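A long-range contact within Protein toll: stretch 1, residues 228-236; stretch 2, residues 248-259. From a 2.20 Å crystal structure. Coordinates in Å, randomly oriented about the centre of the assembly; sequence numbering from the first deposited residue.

Stretch 1 228-236: NGIEQLPHD
Stretch 2 (248-259) NLSANLFRSLPQ

From Asn252 on, stretch 2 runs in the same direction as stretch 1, with CA atoms 5.1 Å apart at Gly229 and Asn252, 4.6 Å at Glu231 and Leu253, and 5.5 Å at His235 and Pro258. Neither stretch forms a regular helix or strand; three hydrogen bonds join them around Asn252 and Leu253.

Asn248 stays out of reach, but its OD1 accepts from Ser250 N (3.0 Å) and Ser250 OG (2.7 Å). Leu249 (chi1 m, chi2 t) brings CD2 to 4.2 Å from Leu233 CD1. Ala251, with positive phi (53/37), lends its carbonyl O to a water at 2.8 Å that also binds Gly229 N weakly at 3.1 Å.

Asn252 (-111/-164; chi1 m, chi2 -60°) has its CA-to-CB bond directed toward stretch 1 and suits its buried place because its amide both accepts and donates. OD1 receives Asn228 N at 2.8 Å and Ile230 N at 3.1 Å, while ND2 donates to Leu249 O at 2.9 Å. Gly229, at 57/29, occupies a conformation that favours glycine.

Leu253 (-123/37; m, t) donates from N to Ile230 O at 2.7 Å; its CA-to-CB bond points toward stretch 1, with CD1 3.6 Å from Gly229 O. Phe254 (-72/136; chi1 m, chi2 -77°) fills a buried apolar site: its CE1 lies 3.7 Å from Ile230 CG2 and 3.8 Å from Leu233 CG. Ile230 O sits over one ring face and Leu233 CG at the edge. Phe254 CA approaches Glu231 O at 3.5 Å in a nearly linear CA-H...O contact.

Ser256, extended at -160/162, joins Leu233 through a water 3.0 Å from Ser256 O and 2.9 Å from Leu233 N. Pro258 (-78/149, C-gamma endo) offers a compact apolar ring, its CG 3.3 Å from Leu233 O and 3.6 Å from His235 CA. The CA-to-CB bond of Gln259 points away.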

# COMPACT_ATOMS: atom_id res chain seq x y z
N ASN A 228 -11.45 -30.70 11.90
CA ASN A 228 -11.67 -32.11 12.18
C ASN A 228 -13.00 -32.58 11.63
O ASN A 228 -13.47 -33.63 12.04
CB ASN A 228 -11.62 -32.38 13.68
CG ASN A 228 -10.26 -32.83 14.14
OD1 ASN A 228 -9.94 -34.01 14.06
ND2 ASN A 228 -9.44 -31.88 14.60
N GLY A 229 -13.60 -31.80 10.73
CA GLY A 229 -14.89 -32.15 10.16
C GLY A 229 -15.97 -32.34 11.22
O GLY A 229 -16.90 -33.10 11.01
N ILE A 230 -15.84 -31.64 12.35
CA ILE A 230 -16.79 -31.78 13.46
C ILE A 230 -18.11 -31.05 13.17
O ILE A 230 -18.10 -29.85 12.85
CB ILE A 230 -16.19 -31.26 14.79
CG1 ILE A 230 -14.93 -32.05 15.17
CG2 ILE A 230 -17.21 -31.35 15.93
CD1 ILE A 230 -14.32 -31.60 16.50
N GLU A 231 -19.22 -31.76 13.29
CA GLU A 231 -20.54 -31.18 13.00
C GLU A 231 -21.25 -30.71 14.26
O GLU A 231 -21.94 -29.69 14.25
CB GLU A 231 -21.43 -32.19 12.26
CG GLU A 231 -21.03 -32.42 10.83
CD GLU A 231 -21.78 -33.57 10.20
OE1 GLU A 231 -22.81 -33.99 10.76
OE2 GLU A 231 -21.33 -34.05 9.14
N GLN A 232 -21.09 -31.48 15.34
CA GLN A 232 -21.74 -31.21 16.62
C GLN A 232 -20.76 -31.57 17.74
O GLN A 232 -19.92 -32.45 17.57
CB GLN A 232 -23.03 -32.04 16.78
CG GLN A 232 -24.21 -31.52 16.00
CD GLN A 232 -25.53 -32.21 16.37
OE1 GLN A 232 -25.54 -33.35 16.84
NE2 GLN A 232 -26.64 -31.51 16.15
N LEU A 233 -20.89 -30.90 18.87
CA LEU A 233 -20.16 -31.29 20.07
C LEU A 233 -21.17 -31.45 21.20
O LEU A 233 -22.07 -30.62 21.33
CB LEU A 233 -19.11 -30.23 20.46
CG LEU A 233 -17.76 -30.27 19.74
CD1 LEU A 233 -16.90 -29.13 20.23
CD2 LEU A 233 -17.04 -31.59 19.95
N PRO A 234 -21.02 -32.51 22.01
CA PRO A 234 -21.87 -32.59 23.21
C PRO A 234 -21.54 -31.43 24.15
O PRO A 234 -20.39 -30.99 24.18
CB PRO A 234 -21.48 -33.94 23.85
CG PRO A 234 -20.64 -34.66 22.82
CD PRO A 234 -20.01 -33.58 21.97
N HIS A 235 -22.52 -30.95 24.90
CA HIS A 235 -22.35 -29.79 25.76
C HIS A 235 -21.29 -29.97 26.86
O HIS A 235 -20.75 -28.99 27.39
CB HIS A 235 -23.68 -29.42 26.40
CG HIS A 235 -24.05 -30.27 27.58
ND1 HIS A 235 -23.60 -30.00 28.86
CD2 HIS A 235 -24.83 -31.37 27.68
CE1 HIS A 235 -24.09 -30.90 29.69
NE2 HIS A 235 -24.83 -31.75 29.00
N ASP A 236 -21.01 -31.22 27.22
CA ASP A 236 -20.06 -31.50 28.28
C ASP A 236 -18.73 -32.08 27.79
O ASP A 236 -17.98 -32.64 28.58
CB ASP A 236 -20.70 -32.43 29.34
CG ASP A 236 -21.15 -33.77 28.77
OD1 ASP A 236 -20.86 -34.07 27.59
OD2 ASP A 236 -21.80 -34.55 29.51
N ASN A 248 -9.26 -24.11 20.36
CA ASN A 248 -9.45 -23.81 18.95
C ASN A 248 -10.42 -24.78 18.27
O ASN A 248 -10.13 -25.96 18.13
CB ASN A 248 -8.12 -23.75 18.19
CG ASN A 248 -8.28 -23.14 16.78
OD1 ASN A 248 -9.37 -22.80 16.37
ND2 ASN A 248 -7.17 -22.99 16.07
N LEU A 249 -11.57 -24.25 17.84
CA LEU A 249 -12.62 -25.02 17.21
C LEU A 249 -12.79 -24.67 15.74
O LEU A 249 -13.81 -25.03 15.14
CB LEU A 249 -13.95 -24.74 17.90
CG LEU A 249 -14.06 -24.99 19.41
CD1 LEU A 249 -15.46 -24.64 19.93
CD2 LEU A 249 -13.71 -26.44 19.74
N SER A 250 -11.81 -23.98 15.16
CA SER A 250 -11.94 -23.42 13.81
C SER A 250 -12.08 -24.47 12.71
O SER A 250 -11.83 -25.65 12.91
CB SER A 250 -10.75 -22.49 13.47
OG SER A 250 -10.63 -21.42 14.39
N ALA A 251 -12.49 -24.01 11.53
CA ALA A 251 -12.51 -24.82 10.33
C ALA A 251 -13.25 -26.13 10.50
O ALA A 251 -12.85 -27.16 9.97
CB ALA A 251 -11.08 -25.05 9.82
N ASN A 252 -14.33 -26.10 11.26
CA ASN A 252 -15.19 -27.26 11.41
C ASN A 252 -16.54 -27.04 10.73
O ASN A 252 -16.68 -26.13 9.90
CB ASN A 252 -15.33 -27.66 12.89
CG ASN A 252 -14.09 -28.39 13.41
OD1 ASN A 252 -13.74 -29.46 12.90
ND2 ASN A 252 -13.41 -27.81 14.40
N LEU A 253 -17.52 -27.86 11.06
CA LEU A 253 -18.77 -27.88 10.31
C LEU A 253 -20.00 -27.63 11.19
O LEU A 253 -21.05 -28.24 10.98
CB LEU A 253 -18.92 -29.24 9.60
CG LEU A 253 -17.80 -29.63 8.63
CD1 LEU A 253 -17.90 -31.09 8.22
CD2 LEU A 253 -17.85 -28.74 7.41
N PHE A 254 -19.88 -26.75 12.18
CA PHE A 254 -20.99 -26.54 13.13
C PHE A 254 -22.16 -25.80 12.50
O PHE A 254 -21.96 -24.80 11.80
CB PHE A 254 -20.53 -25.74 14.35
CG PHE A 254 -19.43 -26.40 15.13
CD1 PHE A 254 -19.70 -27.49 15.97
CD2 PHE A 254 -18.13 -25.95 15.02
CE1 PHE A 254 -18.69 -28.10 16.70
CE2 PHE A 254 -17.11 -26.55 15.75
CZ PHE A 254 -17.39 -27.63 16.58
N ARG A 255 -23.37 -26.27 12.76
CA ARG A 255 -24.55 -25.48 12.40
C ARG A 255 -25.18 -24.85 13.64
O ARG A 255 -26.01 -23.94 13.54
CB ARG A 255 -25.55 -26.30 11.58
CG ARG A 255 -24.90 -26.92 10.34
CD ARG A 255 -25.92 -27.39 9.33
NE ARG A 255 -25.79 -26.63 8.09
CZ ARG A 255 -25.18 -27.08 7.00
NH1 ARG A 255 -24.64 -28.30 6.99
NH2 ARG A 255 -25.10 -26.31 5.91
N SER A 256 -24.75 -25.35 14.81
CA SER A 256 -25.10 -24.77 16.10
C SER A 256 -24.08 -25.24 17.14
O SER A 256 -23.35 -26.20 16.91
CB SER A 256 -26.51 -25.19 16.52
OG SER A 256 -26.56 -26.58 16.77
N LEU A 257 -24.00 -24.55 18.27
CA LEU A 257 -23.20 -25.02 19.39
C LEU A 257 -24.15 -25.09 20.57
O LEU A 257 -25.06 -24.27 20.67
CB LEU A 257 -22.04 -24.07 19.69
CG LEU A 257 -20.82 -23.93 18.77
CD1 LEU A 257 -19.88 -22.88 19.36
CD2 LEU A 257 -20.06 -25.23 18.59
N PRO A 258 -23.96 -26.07 21.47
CA PRO A 258 -24.92 -26.18 22.57
C PRO A 258 -24.64 -25.14 23.65
O PRO A 258 -23.49 -24.73 23.84
CB PRO A 258 -24.70 -27.59 23.11
CG PRO A 258 -23.25 -27.87 22.81
CD PRO A 258 -22.94 -27.14 21.51
N GLN A 259 -25.70 -24.70 24.33
CA GLN A 259 -25.56 -23.80 25.46
C GLN A 259 -24.77 -24.51 26.55
O GLN A 259 -24.97 -25.71 26.77
CB GLN A 259 -26.93 -23.40 26.00
CG GLN A 259 -26.88 -22.40 27.14
CD GLN A 259 -28.25 -21.89 27.53
OE1 GLN A 259 -29.26 -22.27 26.94
NE2 GLN A 259 -28.30 -21.01 28.53
O HOH W 1 -13.37 -29.58 8.60
O HOH W 2 -22.85 -28.78 18.36